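Side-chain contacts in arylesterase (Agrobacterium tumefaciens, PDB 3DCI), which probably hydrolyses ester bonds, as a zinc-bound member of the GDSL-like (SGNH) hydrolase family: residues 135-140 / 187-192; 149-154 / 224-229; 120-125 / 179-184; 105-110 / 130-135; 26-31 / 49-54. All blocks are in the same frame, centred on the assembly; numbering follows the deposited sequence.

Contact 1. Residues 135-140 / 187-192; sequences IVETFI and AELGHH. With ZN (zinc ion), chain D.
Glu137 and His191 meet through a single direct hydrogen bond, from His191 NE2 to Glu137 OE2 at 2.8 Å, with an N-H...O angle of 151°. The carboxylate oxygen lies close to the imidazole plane and receives the bond on its anti lone pair, the side away from OE1, while the carboxylate and ring planes are turned 44° against each other. Glu137 reaches this point with an extended chain beyond CG (chi2 161°), which carries its acid group off helix 122-138. A negative carboxylate here would be expected to favour a protonated imidazole. A water bridges the same two segments, donating to Leu189 O at 2.7 Å and weakly to Glu137 OE2. Leu189 CD1 only brushes the carboxylate, 4.1 Å from Glu137 OE2; Leu189 leans instead on Ala133 and Arg130 of helix 122-138. Metal binding begins one residue on, where His192 NE2 coordinates zinc at 2.2 Å and Asp228 is a further ligand. The whole is a His-carboxylate hydrogen bond at the surface, joining the C-terminal ends of helices 122-138 and 178-189, where the latter runs through Gly190 into strand 192-195, outermost in this chain's parallel sheet.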
# COMPACT_ATOMS: atom_id res chain seq x y z
N ILE A 135 3.75 -8.81 -17.46
CA ILE A 135 2.65 -9.35 -16.66
C ILE A 135 1.78 -10.31 -17.45
O ILE A 135 1.49 -11.42 -17.00
CB ILE A 135 1.79 -8.21 -16.06
CG1 ILE A 135 2.60 -7.49 -14.96
CG2 ILE A 135 0.44 -8.78 -15.50
CD1 ILE A 135 1.94 -6.23 -14.33
N VAL A 136 1.37 -9.90 -18.65
CA VAL A 136 0.53 -10.74 -19.51
C VAL A 136 1.26 -12.05 -19.82
O VAL A 136 0.66 -13.13 -19.74
CB VAL A 136 0.14 -10.02 -20.84
CG1 VAL A 136 -0.48 -11.02 -21.83
CG2 VAL A 136 -0.79 -8.76 -20.60
N GLU A 137 2.55 -11.95 -20.19
CA GLU A 137 3.38 -13.10 -20.55
C GLU A 137 3.53 -14.12 -19.42
O GLU A 137 3.50 -15.33 -19.64
CB GLU A 137 4.78 -12.67 -21.02
CG GLU A 137 4.82 -11.88 -22.35
CD GLU A 137 6.15 -11.07 -22.57
OE1 GLU A 137 7.09 -11.23 -21.75
OE2 GLU A 137 6.24 -10.27 -23.55
N THR A 138 3.72 -13.63 -18.21
CA THR A 138 4.17 -14.49 -17.12
C THR A 138 3.11 -14.77 -16.06
O THR A 138 3.38 -15.50 -15.11
CB THR A 138 5.40 -13.85 -16.45
OG1 THR A 138 5.00 -12.60 -15.88
CG2 THR A 138 6.48 -13.60 -17.49
N PHE A 139 1.89 -14.25 -16.21
CA PHE A 139 0.81 -14.47 -15.23
C PHE A 139 0.53 -15.95 -14.96
O PHE A 139 0.72 -16.76 -15.84
CB PHE A 139 -0.46 -13.79 -15.72
CG PHE A 139 -1.52 -13.58 -14.65
CD1 PHE A 139 -1.41 -12.52 -13.77
CD2 PHE A 139 -2.62 -14.40 -14.58
CE1 PHE A 139 -2.38 -12.28 -12.83
CE2 PHE A 139 -3.62 -14.18 -13.64
CZ PHE A 139 -3.50 -13.11 -12.75
N ILE A 140 0.08 -16.30 -13.77
CA ILE A 140 -0.28 -17.71 -13.46
C ILE A 140 -1.72 -17.92 -13.91
O ILE A 140 -2.66 -17.59 -13.19
CB ILE A 140 -0.16 -18.06 -11.94
CG1 ILE A 140 1.25 -17.72 -11.43
CG2 ILE A 140 -0.46 -19.57 -11.69
CD1 ILE A 140 2.38 -18.55 -12.07
N ALA A 187 7.94 -4.86 -31.42
CA ALA A 187 8.89 -5.61 -32.21
C ALA A 187 9.92 -6.33 -31.32
O ALA A 187 10.19 -7.52 -31.52
CB ALA A 187 9.61 -4.70 -33.22
N GLU A 188 10.46 -5.62 -30.33
CA GLU A 188 11.41 -6.25 -29.40
C GLU A 188 10.83 -7.46 -28.68
O GLU A 188 11.50 -8.46 -28.52
CB GLU A 188 11.86 -5.25 -28.33
CG GLU A 188 12.86 -5.85 -27.36
CD GLU A 188 13.15 -4.93 -26.18
OE1 GLU A 188 12.89 -3.70 -26.29
OE2 GLU A 188 13.69 -5.45 -25.17
N LEU A 189 9.59 -7.34 -28.21
CA LEU A 189 8.98 -8.34 -27.36
C LEU A 189 8.27 -9.44 -28.13
O LEU A 189 7.84 -10.42 -27.54
CB LEU A 189 7.99 -7.69 -26.41
CG LEU A 189 8.53 -6.76 -25.30
CD1 LEU A 189 7.36 -6.38 -24.38
CD2 LEU A 189 9.65 -7.39 -24.51
N GLY A 190 8.12 -9.27 -29.44
CA GLY A 190 7.42 -10.25 -30.28
C GLY A 190 5.91 -10.22 -30.14
O GLY A 190 5.25 -11.25 -30.13
N HIS A 191 5.35 -9.02 -30.02
CA HIS A 191 3.91 -8.83 -29.99
C HIS A 191 3.49 -7.90 -31.11
O HIS A 191 4.31 -7.37 -31.81
CB HIS A 191 3.50 -8.28 -28.62
CG HIS A 191 3.81 -9.22 -27.50
ND1 HIS A 191 3.46 -10.55 -27.54
CD2 HIS A 191 4.44 -9.03 -26.32
CE1 HIS A 191 3.87 -11.14 -26.42
NE2 HIS A 191 4.46 -10.24 -25.67
N HIS A 192 2.18 -7.70 -31.26
CA HIS A 192 1.62 -6.84 -32.30
C HIS A 192 1.37 -5.42 -31.81
O HIS A 192 1.20 -5.16 -30.61
CB HIS A 192 0.28 -7.40 -32.77
CG HIS A 192 0.42 -8.56 -33.69
ND1 HIS A 192 0.79 -9.81 -33.24
CD2 HIS A 192 0.26 -8.67 -35.03
CE1 HIS A 192 0.83 -10.64 -34.26
NE2 HIS A 192 0.52 -9.97 -35.36
ZN ZN D . 0.35 -10.23 -37.52
O HOH W 1 8.26 -11.41 -25.05

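Contact 2. Residues 149-154 / 224-229; sequences KLLIVA and APVRDI. With ZN (zinc ion), chain D.
Strand 149-154 and helix segment 224-229 run nearly antiparallel, at 158°, with their axes 10.2 Å apart at closest approach, as Leu151 and Lys149 meet Val226 and Ile229. This is the helix-on-sheet packing of a three-layer alpha/beta/alpha sandwich, in which the C-terminal helix 212-229 lies over the parallel sheet. Leu151, Ile229 and Val226 form the buried part; Leu151 and Ile229 cross at about a right angle, with Leu151 CB 4.0 Å from Ile229 CD1. The CD2 branch of Leu151 also meets Val226 CG2 at 4.0 Å. Leu151 CG stands opposite the backbone N (chi1 175°), and from there both methyl branches reach Ile229 CD1. Val226 continues the apolar layer onto Leu104 and Ile106 of the next strand, and onto Leu55 and Leu59 of helix 51-59. Nearer the surface, Lys149 runs alongside Ile229 with its chain heading the other way, and Lys149 CD presses tightly on Ile229 CG2 at 3.4 Å. A water accepts from Lys149 NZ and donates to Ile229 O, tying the lysine's tip to the helix backbone. Beside this packing Asp228 turns outward, and its OD2 binds the zinc ion at 2.1 Å.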
# COMPACT_ATOMS: atom_id res chain seq x y z
N LYS A 149 -2.20 -13.75 -26.51
CA LYS A 149 -1.46 -12.85 -27.36
C LYS A 149 -1.69 -11.43 -26.86
O LYS A 149 -2.59 -11.20 -26.05
CB LYS A 149 -1.91 -13.01 -28.81
CG LYS A 149 -1.44 -14.32 -29.42
CD LYS A 149 -2.23 -14.68 -30.66
CE LYS A 149 -1.79 -16.04 -31.21
NZ LYS A 149 -0.31 -16.06 -31.49
N LEU A 150 -0.86 -10.50 -27.33
CA LEU A 150 -0.91 -9.10 -26.90
C LEU A 150 -0.87 -8.18 -28.12
O LEU A 150 -0.05 -8.35 -29.02
CB LEU A 150 0.27 -8.78 -25.98
CG LEU A 150 0.42 -7.35 -25.45
CD1 LEU A 150 -0.79 -6.96 -24.58
CD2 LEU A 150 1.73 -7.17 -24.68
N LEU A 151 -1.76 -7.20 -28.11
CA LEU A 151 -1.77 -6.12 -29.06
C LEU A 151 -1.63 -4.83 -28.25
O LEU A 151 -2.48 -4.52 -27.42
CB LEU A 151 -3.05 -6.15 -29.85
CG LEU A 151 -3.34 -5.02 -30.85
CD1 LEU A 151 -2.24 -4.86 -31.92
CD2 LEU A 151 -4.73 -5.27 -31.49
N ILE A 152 -0.51 -4.14 -28.48
CA ILE A 152 -0.16 -2.88 -27.85
C ILE A 152 -0.70 -1.80 -28.79
O ILE A 152 -0.36 -1.81 -29.95
CB ILE A 152 1.40 -2.77 -27.73
CG1 ILE A 152 1.92 -3.80 -26.71
CG2 ILE A 152 1.85 -1.36 -27.32
CD1 ILE A 152 3.47 -3.99 -26.75
N VAL A 153 -1.56 -0.91 -28.27
CA VAL A 153 -2.18 0.14 -29.04
C VAL A 153 -1.75 1.53 -28.55
O VAL A 153 -1.93 1.88 -27.37
CB VAL A 153 -3.69 0.00 -29.00
CG1 VAL A 153 -4.34 1.13 -29.84
CG2 VAL A 153 -4.13 -1.39 -29.54
N ALA A 154 -1.17 2.32 -29.45
CA ALA A 154 -0.80 3.68 -29.11
C ALA A 154 -2.06 4.52 -29.23
O ALA A 154 -2.76 4.41 -30.24
CB ALA A 154 0.31 4.21 -30.04
N ALA A 224 -9.33 -5.67 -38.10
CA ALA A 224 -8.37 -6.30 -39.03
C ALA A 224 -7.18 -6.95 -38.36
O ALA A 224 -6.96 -8.15 -38.54
CB ALA A 224 -7.92 -5.32 -40.13
N PRO A 225 -6.40 -6.18 -37.57
CA PRO A 225 -5.33 -6.83 -36.86
C PRO A 225 -5.84 -7.93 -35.92
O PRO A 225 -5.21 -8.97 -35.81
CB PRO A 225 -4.66 -5.69 -36.08
CG PRO A 225 -5.66 -4.60 -36.05
CD PRO A 225 -6.43 -4.73 -37.31
N VAL A 226 -6.99 -7.71 -35.27
CA VAL A 226 -7.51 -8.69 -34.31
C VAL A 226 -7.82 -10.02 -35.02
O VAL A 226 -7.51 -11.09 -34.50
CB VAL A 226 -8.66 -8.13 -33.47
CG1 VAL A 226 -9.30 -9.22 -32.64
CG2 VAL A 226 -8.14 -7.01 -32.53
N ARG A 227 -8.35 -9.96 -36.25
CA ARG A 227 -8.44 -11.16 -37.11
C ARG A 227 -7.09 -11.80 -37.49
O ARG A 227 -6.97 -13.03 -37.47
CB ARG A 227 -9.23 -10.85 -38.40
CG ARG A 227 -10.70 -10.56 -38.18
CD ARG A 227 -11.59 -10.82 -39.43
NE ARG A 227 -12.84 -10.07 -39.30
CZ ARG A 227 -13.00 -8.79 -39.66
NH1 ARG A 227 -12.00 -8.08 -40.19
NH2 ARG A 227 -14.17 -8.20 -39.48
N ASP A 228 -6.09 -11.00 -37.89
CA ASP A 228 -4.75 -11.56 -38.20
C ASP A 228 -4.22 -12.28 -36.96
O ASP A 228 -3.58 -13.33 -37.09
CB ASP A 228 -3.72 -10.49 -38.69
CG ASP A 228 -2.20 -10.99 -38.60
OD1 ASP A 228 -1.58 -11.34 -39.60
OD2 ASP A 228 -1.60 -11.01 -37.50
N ILE A 229 -4.45 -11.72 -35.78
CA ILE A 229 -3.87 -12.24 -34.54
C ILE A 229 -4.59 -13.52 -34.08
O ILE A 229 -3.93 -14.52 -33.78
CB ILE A 229 -3.88 -11.19 -33.41
CG1 ILE A 229 -3.00 -10.00 -33.78
CG2 ILE A 229 -3.46 -11.82 -32.04
CD1 ILE A 229 -3.22 -8.72 -32.88
ZN ZN D . 0.35 -10.23 -37.52
O HOH W 2 -0.72 -14.27 -33.94

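Contact 3. Residues 120-125 / 179-184; sequences GRAEAA and APLYRK
The Tyr182 ring meets Ala125 obliquely: its CE1 is 4.0 Å from Ala125 O, while the hydroxyl OH comes to 3.5 Å from Ala125 CB. Its CG stands opposite the carbonyl carbon (chi1 -78°), and although the CB does not point straight at helix 122-138, the ring's far end swings close to it. The polar tip is satisfied by a hydrogen bond with Leu109 O, which ties the phenol to the backbone there. The other flat groups, guanidinium and carboxylate, lie where the chain enters that helix: Arg121, just before it, grips Glu123 side-on, with Glu123 CD at the edge of the guanidinium and in its plane. Arg121 NH2 to Glu123 OE2 is 2.8 Å and nearly straight, at 175°, using the syn lone pair, whereas NE meets OE1 from above the carboxylate plane. Glu123 OE1 has a second cationic partner in Arg177. Beside the tyrosine the contact is purely apolar, with Leu181 CD1 against Ala122 CB at 3.6 Å. Small alanines thus receive larger side chains where helices 122-138 and 178-189 pack side by side, while Tyr182 also lies on Ile152 and Ala154 of strand 149-154 and on Phe193 of strand 192-195.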
# COMPACT_ATOMS: atom_id res chain seq x y z
N GLY A 120 5.71 13.63 -17.42
CA GLY A 120 5.48 14.52 -18.54
C GLY A 120 6.03 14.02 -19.86
O GLY A 120 5.94 14.75 -20.84
N ARG A 121 6.53 12.78 -19.90
CA ARG A 121 7.29 12.26 -21.05
C ARG A 121 6.90 10.84 -21.46
O ARG A 121 6.33 10.10 -20.68
CB ARG A 121 8.79 12.29 -20.74
CG ARG A 121 9.37 13.70 -20.63
CD ARG A 121 10.85 13.63 -20.29
NE ARG A 121 11.61 12.90 -21.31
CZ ARG A 121 12.23 13.48 -22.35
NH1 ARG A 121 12.21 14.81 -22.51
NH2 ARG A 121 12.91 12.74 -23.23
N ALA A 122 7.26 10.46 -22.68
CA ALA A 122 6.90 9.17 -23.24
C ALA A 122 7.64 7.98 -22.59
O ALA A 122 7.12 6.85 -22.62
CB ALA A 122 7.14 9.18 -24.74
N GLU A 123 8.83 8.25 -22.02
CA GLU A 123 9.69 7.20 -21.42
C GLU A 123 8.91 6.39 -20.40
O GLU A 123 8.98 5.16 -20.39
CB GLU A 123 10.94 7.77 -20.69
CG GLU A 123 12.15 8.12 -21.56
CD GLU A 123 12.07 9.52 -22.18
OE1 GLU A 123 11.00 10.17 -22.06
OE2 GLU A 123 13.08 9.97 -22.80
N ALA A 124 8.19 7.09 -19.53
CA ALA A 124 7.40 6.42 -18.50
C ALA A 124 6.30 5.52 -19.10
O ALA A 124 5.98 4.45 -18.55
CB ALA A 124 6.80 7.47 -17.49
N ALA A 125 5.71 5.96 -20.21
CA ALA A 125 4.67 5.17 -20.86
C ALA A 125 5.24 3.90 -21.47
O ALA A 125 4.66 2.83 -21.28
CB ALA A 125 3.91 5.97 -21.90
N ALA A 179 3.59 6.25 -30.46
CA ALA A 179 3.50 5.31 -31.60
C ALA A 179 4.86 4.66 -31.94
O ALA A 179 4.99 3.43 -31.84
CB ALA A 179 2.90 5.98 -32.81
N PRO A 180 5.88 5.46 -32.28
CA PRO A 180 7.16 4.84 -32.62
C PRO A 180 7.81 4.08 -31.47
O PRO A 180 8.46 3.07 -31.73
CB PRO A 180 8.03 6.02 -33.08
CG PRO A 180 7.39 7.22 -32.50
CD PRO A 180 5.93 6.93 -32.44
N LEU A 181 7.67 4.55 -30.23
CA LEU A 181 8.26 3.83 -29.10
C LEU A 181 7.52 2.51 -28.84
O LEU A 181 8.16 1.50 -28.52
CB LEU A 181 8.29 4.69 -27.82
CG LEU A 181 9.28 5.88 -27.78
CD1 LEU A 181 9.08 6.73 -26.52
CD2 LEU A 181 10.73 5.41 -27.89
N TYR A 182 6.19 2.54 -28.91
CA TYR A 182 5.39 1.33 -28.71
C TYR A 182 5.60 0.33 -29.84
O TYR A 182 5.60 -0.87 -29.61
CB TYR A 182 3.90 1.65 -28.63
CG TYR A 182 3.38 2.20 -27.33
CD1 TYR A 182 4.24 2.65 -26.32
CD2 TYR A 182 2.03 2.37 -27.14
CE1 TYR A 182 3.74 3.17 -25.14
CE2 TYR A 182 1.52 2.90 -25.95
CZ TYR A 182 2.37 3.30 -24.97
OH TYR A 182 1.84 3.83 -23.83
N ARG A 183 5.74 0.83 -31.06
CA ARG A 183 6.06 -0.02 -32.20
C ARG A 183 7.36 -0.76 -31.97
O ARG A 183 7.43 -1.96 -32.18
CB ARG A 183 6.17 0.82 -33.47
CG ARG A 183 6.32 0.01 -34.76
CD ARG A 183 6.53 0.95 -35.95
NE ARG A 183 5.25 1.30 -36.55
CZ ARG A 183 4.65 2.49 -36.48
NH1 ARG A 183 3.47 2.66 -37.07
NH2 ARG A 183 5.21 3.53 -35.85
N LYS A 184 8.38 -0.03 -31.53
CA LYS A 184 9.70 -0.61 -31.33
C LYS A 184 9.66 -1.60 -30.18
O LYS A 184 10.27 -2.67 -30.27
CB LYS A 184 10.77 0.46 -31.11
CG LYS A 184 11.08 1.27 -32.36
CD LYS A 184 12.35 2.12 -32.19
CE LYS A 184 12.98 2.50 -33.55
NZ LYS A 184 12.12 3.51 -34.22

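Contact 4. Residues 105-110 / 130-135; sequences VIIMLG and RRLAQI
Leu132 meets two side chains at different angles, crossing Ile107 on a slant and Leu109 at about a right angle. Against Ile107 it offers both its root and one branch: Leu132 CB sits 3.9 Å from Ile107 CD1, and Leu132 CD1 lies 4.1 Å from Ile107 CG2. Leu132 CD1 also touches Leu109 CD1 at 3.8 Å, methyl to methyl, and so bridges the two strand-side residues. Ile107 sends CG1 opposite its carbonyl carbon (chi1 -54°) with an extended end (chi2 178°), which delivers CD1 to the helix. Here helix 122-138 packs on central strand 104-108, part of the parallel alpha/beta sheet of the SGNH-hydrolase fold. Leu132 also touches Ala89 and Leu92 of helix 88-99. On the helix's outer side, Arg131 NH1 donates to Gln134 OE1 at 3.2 Å; the amide oxygen lies in the guanidinium plane, while one face of that group is met by Ile135 CG1 toward its rim. Both Arg131 and Gln134 pack on Ile140 of a second subunit.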
# COMPACT_ATOMS: atom_id res chain seq x y z
N VAL A 105 -5.10 -10.02 -25.28
CA VAL A 105 -5.21 -8.83 -24.51
C VAL A 105 -4.85 -7.66 -25.43
O VAL A 105 -3.82 -7.69 -26.11
CB VAL A 105 -4.26 -8.84 -23.27
CG1 VAL A 105 -4.27 -7.47 -22.54
CG2 VAL A 105 -4.61 -10.02 -22.35
N ILE A 106 -5.69 -6.64 -25.41
CA ILE A 106 -5.42 -5.40 -26.13
C ILE A 106 -5.25 -4.29 -25.09
O ILE A 106 -6.11 -4.13 -24.22
CB ILE A 106 -6.56 -4.99 -27.09
CG1 ILE A 106 -6.92 -6.11 -28.08
CG2 ILE A 106 -6.16 -3.68 -27.87
CD1 ILE A 106 -8.18 -5.79 -29.00
N ILE A 107 -4.17 -3.54 -25.15
CA ILE A 107 -3.94 -2.48 -24.17
C ILE A 107 -3.75 -1.16 -24.90
O ILE A 107 -2.83 -1.06 -25.71
CB ILE A 107 -2.70 -2.72 -23.29
CG1 ILE A 107 -2.77 -4.09 -22.64
CG2 ILE A 107 -2.53 -1.56 -22.25
CD1 ILE A 107 -1.55 -4.43 -21.78
N MSE A 108 -4.62 -0.19 -24.63
CA MSE A 108 -4.45 1.18 -25.08
C MSE A 108 -4.29 2.11 -23.87
O MSE A 108 -5.26 2.46 -23.21
CB MSE A 108 -5.60 1.65 -25.96
CG MSE A 108 -5.31 3.00 -26.64
SE MSE A 108 -6.59 3.46 -28.06
CE MSE A 108 -8.04 4.07 -26.97
N LEU A 109 -3.04 2.50 -23.61
CA LEU A 109 -2.69 3.34 -22.46
C LEU A 109 -1.49 4.19 -22.82
O LEU A 109 -0.77 3.89 -23.81
CB LEU A 109 -2.34 2.50 -21.23
CG LEU A 109 -3.48 1.77 -20.52
CD1 LEU A 109 -2.94 0.75 -19.50
CD2 LEU A 109 -4.51 2.72 -19.87
N GLY A 110 -1.29 5.24 -22.04
CA GLY A 110 -0.14 6.15 -22.22
C GLY A 110 -0.51 7.62 -22.08
O GLY A 110 0.34 8.45 -21.70
N ARG A 130 6.03 -1.98 -21.18
CA ARG A 130 6.89 -3.15 -21.10
C ARG A 130 6.52 -3.97 -19.85
O ARG A 130 6.41 -5.19 -19.91
CB ARG A 130 8.37 -2.75 -21.06
CG ARG A 130 9.31 -3.93 -20.90
CD ARG A 130 10.74 -3.48 -20.64
NE ARG A 130 11.28 -2.73 -21.77
CZ ARG A 130 11.83 -3.29 -22.85
NH1 ARG A 130 11.98 -4.61 -22.94
NH2 ARG A 130 12.28 -2.52 -23.83
N ARG A 131 6.28 -3.28 -18.72
CA ARG A 131 5.88 -4.00 -17.50
C ARG A 131 4.53 -4.75 -17.71
O ARG A 131 4.39 -5.90 -17.35
CB ARG A 131 5.82 -3.08 -16.30
CG ARG A 131 5.43 -3.75 -14.98
CD ARG A 131 6.42 -4.87 -14.60
NE ARG A 131 5.84 -5.67 -13.52
CZ ARG A 131 6.14 -6.95 -13.28
NH1 ARG A 131 6.99 -7.62 -14.06
NH2 ARG A 131 5.56 -7.56 -12.25
N LEU A 132 3.57 -4.10 -18.35
CA LEU A 132 2.28 -4.78 -18.60
C LEU A 132 2.42 -6.01 -19.53
O LEU A 132 1.78 -7.07 -19.31
CB LEU A 132 1.28 -3.79 -19.17
CG LEU A 132 0.93 -2.56 -18.31
CD1 LEU A 132 -0.14 -1.71 -18.97
CD2 LEU A 132 0.46 -3.00 -16.93
N ALA A 133 3.25 -5.87 -20.56
CA ALA A 133 3.56 -6.99 -21.43
C ALA A 133 4.12 -8.17 -20.63
O ALA A 133 3.68 -9.31 -20.79
CB ALA A 133 4.52 -6.56 -22.55
N GLN A 134 5.08 -7.91 -19.74
CA GLN A 134 5.68 -8.96 -18.91
C GLN A 134 4.64 -9.62 -18.01
O GLN A 134 4.67 -10.84 -17.81
CB GLN A 134 6.77 -8.40 -18.02
CG GLN A 134 7.99 -7.94 -18.75
CD GLN A 134 8.99 -7.20 -17.83
OE1 GLN A 134 8.68 -6.82 -16.66
NE2 GLN A 134 10.17 -6.99 -18.37
N ILE A 135 3.75 -8.81 -17.46
CA ILE A 135 2.65 -9.35 -16.66
C ILE A 135 1.78 -10.31 -17.45
O ILE A 135 1.49 -11.42 -17.00
CB ILE A 135 1.79 -8.21 -16.06
CG1 ILE A 135 2.60 -7.49 -14.96
CG2 ILE A 135 0.44 -8.78 -15.50
CD1 ILE A 135 1.94 -6.23 -14.33

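Contact 5. Residues 26-31 / 49-54; sequences VLAFGD and HRWPDV
Trp51 meets Ala28 with the far end of its indole, and the route there starts at a CB that does not itself point at strand 24-30. CG is set between the backbone N and the carbonyl carbon (chi1 79°), which folds the indole back over its own helix start, where Pro52 CD lies 3.3 Å above one face, toward the rim. NE1, on the way out, hydrogen-bonds Thr34 OG1, a bond that helps to fix the ring's rotation. Beyond it the six-membered ring closes on the methyl of Ala28: CZ2 is 4.1 Å from Ala28 CB, CZ3 is 3.9 Å, and the tip CH2 is nearest at 3.5 Å, in an oblique approach. The same methyl is met by Pro52, whose CB lies 3.8 Å from Ala28 CB. The first turn of helix 51-59 thus packs on strand 24-30 of the parallel sheet. Pro52 also rests on Val65 and Pro67 of neighbouring strand 63-69, and Trp51 on Ile218 and Leu222 of helix 212-229.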
# COMPACT_ATOMS: atom_id res chain seq x y z
N VAL A 26 -11.33 -11.76 -25.65
CA VAL A 26 -10.47 -10.63 -25.80
C VAL A 26 -10.68 -9.69 -24.64
O VAL A 26 -11.81 -9.36 -24.31
CB VAL A 26 -10.77 -9.87 -27.11
CG1 VAL A 26 -9.91 -8.61 -27.25
CG2 VAL A 26 -10.55 -10.80 -28.32
N LEU A 27 -9.58 -9.28 -24.01
CA LEU A 27 -9.63 -8.24 -22.98
C LEU A 27 -9.25 -6.91 -23.61
O LEU A 27 -8.20 -6.79 -24.23
CB LEU A 27 -8.70 -8.59 -21.82
CG LEU A 27 -8.50 -7.52 -20.74
CD1 LEU A 27 -9.82 -7.24 -20.00
CD2 LEU A 27 -7.39 -7.97 -19.77
N ALA A 28 -10.13 -5.93 -23.46
CA ALA A 28 -9.91 -4.57 -23.97
C ALA A 28 -9.61 -3.65 -22.80
O ALA A 28 -10.52 -3.13 -22.14
CB ALA A 28 -11.12 -4.07 -24.73
N PHE A 29 -8.33 -3.41 -22.57
CA PHE A 29 -7.83 -2.78 -21.36
C PHE A 29 -7.32 -1.37 -21.65
O PHE A 29 -6.40 -1.19 -22.44
CB PHE A 29 -6.70 -3.67 -20.78
CG PHE A 29 -6.31 -3.31 -19.36
CD1 PHE A 29 -7.13 -3.67 -18.28
CD2 PHE A 29 -5.12 -2.64 -19.09
CE1 PHE A 29 -6.81 -3.34 -16.99
CE2 PHE A 29 -4.76 -2.32 -17.79
CZ PHE A 29 -5.60 -2.67 -16.73
N GLY A 30 -7.90 -0.37 -21.00
CA GLY A 30 -7.52 1.00 -21.29
C GLY A 30 -7.97 2.01 -20.27
O GLY A 30 -8.27 1.67 -19.14
N ASP A 31 -8.01 3.26 -20.70
CA ASP A 31 -8.35 4.37 -19.83
C ASP A 31 -9.69 4.99 -20.25
O ASP A 31 -10.53 4.28 -20.77
CB ASP A 31 -7.18 5.37 -19.76
CG ASP A 31 -6.78 5.89 -21.10
OD1 ASP A 31 -7.65 5.94 -22.02
OD2 ASP A 31 -5.55 6.25 -21.26
N HIS A 49 -20.99 3.19 -29.89
CA HIS A 49 -19.82 3.93 -30.35
C HIS A 49 -18.54 3.64 -29.57
O HIS A 49 -17.49 4.15 -29.95
CB HIS A 49 -20.11 5.45 -30.32
CG HIS A 49 -21.11 5.87 -31.35
ND1 HIS A 49 -22.21 6.65 -31.05
CD2 HIS A 49 -21.20 5.58 -32.67
CE1 HIS A 49 -22.92 6.84 -32.14
NE2 HIS A 49 -22.34 6.19 -33.14
N ARG A 50 -18.59 2.81 -28.52
CA ARG A 50 -17.40 2.51 -27.72
C ARG A 50 -16.52 1.50 -28.44
O ARG A 50 -17.03 0.55 -29.02
CB ARG A 50 -17.80 1.91 -26.38
CG ARG A 50 -18.56 2.84 -25.47
CD ARG A 50 -19.09 2.07 -24.27
NE ARG A 50 -20.22 2.80 -23.74
CZ ARG A 50 -21.14 2.29 -22.96
NH1 ARG A 50 -21.09 1.01 -22.57
NH2 ARG A 50 -22.11 3.08 -22.56
N TRP A 51 -15.21 1.68 -28.41
CA TRP A 51 -14.39 0.88 -29.31
C TRP A 51 -14.45 -0.63 -29.00
O TRP A 51 -14.50 -1.41 -29.92
CB TRP A 51 -12.96 1.45 -29.48
CG TRP A 51 -11.96 1.21 -28.42
CD1 TRP A 51 -11.46 2.14 -27.54
CD2 TRP A 51 -11.26 -0.01 -28.14
NE1 TRP A 51 -10.51 1.56 -26.73
CE2 TRP A 51 -10.37 0.24 -27.07
CE3 TRP A 51 -11.31 -1.31 -28.68
CZ2 TRP A 51 -9.56 -0.73 -26.54
CZ3 TRP A 51 -10.49 -2.28 -28.14
CH2 TRP A 51 -9.63 -1.98 -27.09
N PRO A 52 -14.44 -1.03 -27.69
CA PRO A 52 -14.57 -2.47 -27.43
C PRO A 52 -15.88 -3.11 -27.94
O PRO A 52 -15.81 -4.19 -28.51
CB PRO A 52 -14.44 -2.58 -25.90
CG PRO A 52 -13.72 -1.34 -25.49
CD PRO A 52 -14.21 -0.28 -26.45
N ASP A 53 -17.02 -2.46 -27.74
CA ASP A 53 -18.31 -2.94 -28.29
C ASP A 53 -18.36 -2.95 -29.81
O ASP A 53 -18.94 -3.86 -30.42
CB ASP A 53 -19.47 -2.06 -27.81
CG ASP A 53 -20.84 -2.68 -28.12
OD1 ASP A 53 -21.24 -3.58 -27.35
OD2 ASP A 53 -21.52 -2.28 -29.13
N VAL A 54 -17.81 -1.90 -30.42
CA VAL A 54 -17.69 -1.83 -31.89
C VAL A 54 -16.83 -2.97 -32.41
O VAL A 54 -17.23 -3.70 -33.29
CB VAL A 54 -17.11 -0.47 -32.36
CG1 VAL A 54 -16.82 -0.47 -33.87
CG2 VAL A 54 -18.07 0.67 -32.02

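How the contacts relate
Contacts 2, 4 and 5 each pack a helix on the parallel sheet, using neighbouring strands 149-154, 104-108 and 24-30; all three are buried and mainly apolar, contact 2 with a lysine and a water at its rim. Contacts 1 and 3 instead join helices 122-138 and 178-189 at two places about 17 Å apart between centres: contact 3 is buried and mostly apolar, whereas contact 1 lies at the surface and relies on a charged or polar pair and water. Contact 4 uses the same helix 122-138, and a tyrosine hydroxyl joins contacts 3 and 4. Contacts 1 and 2 share the zinc ion, supplying His192 and Asp228 respectively, while contact 5 lies away from that site.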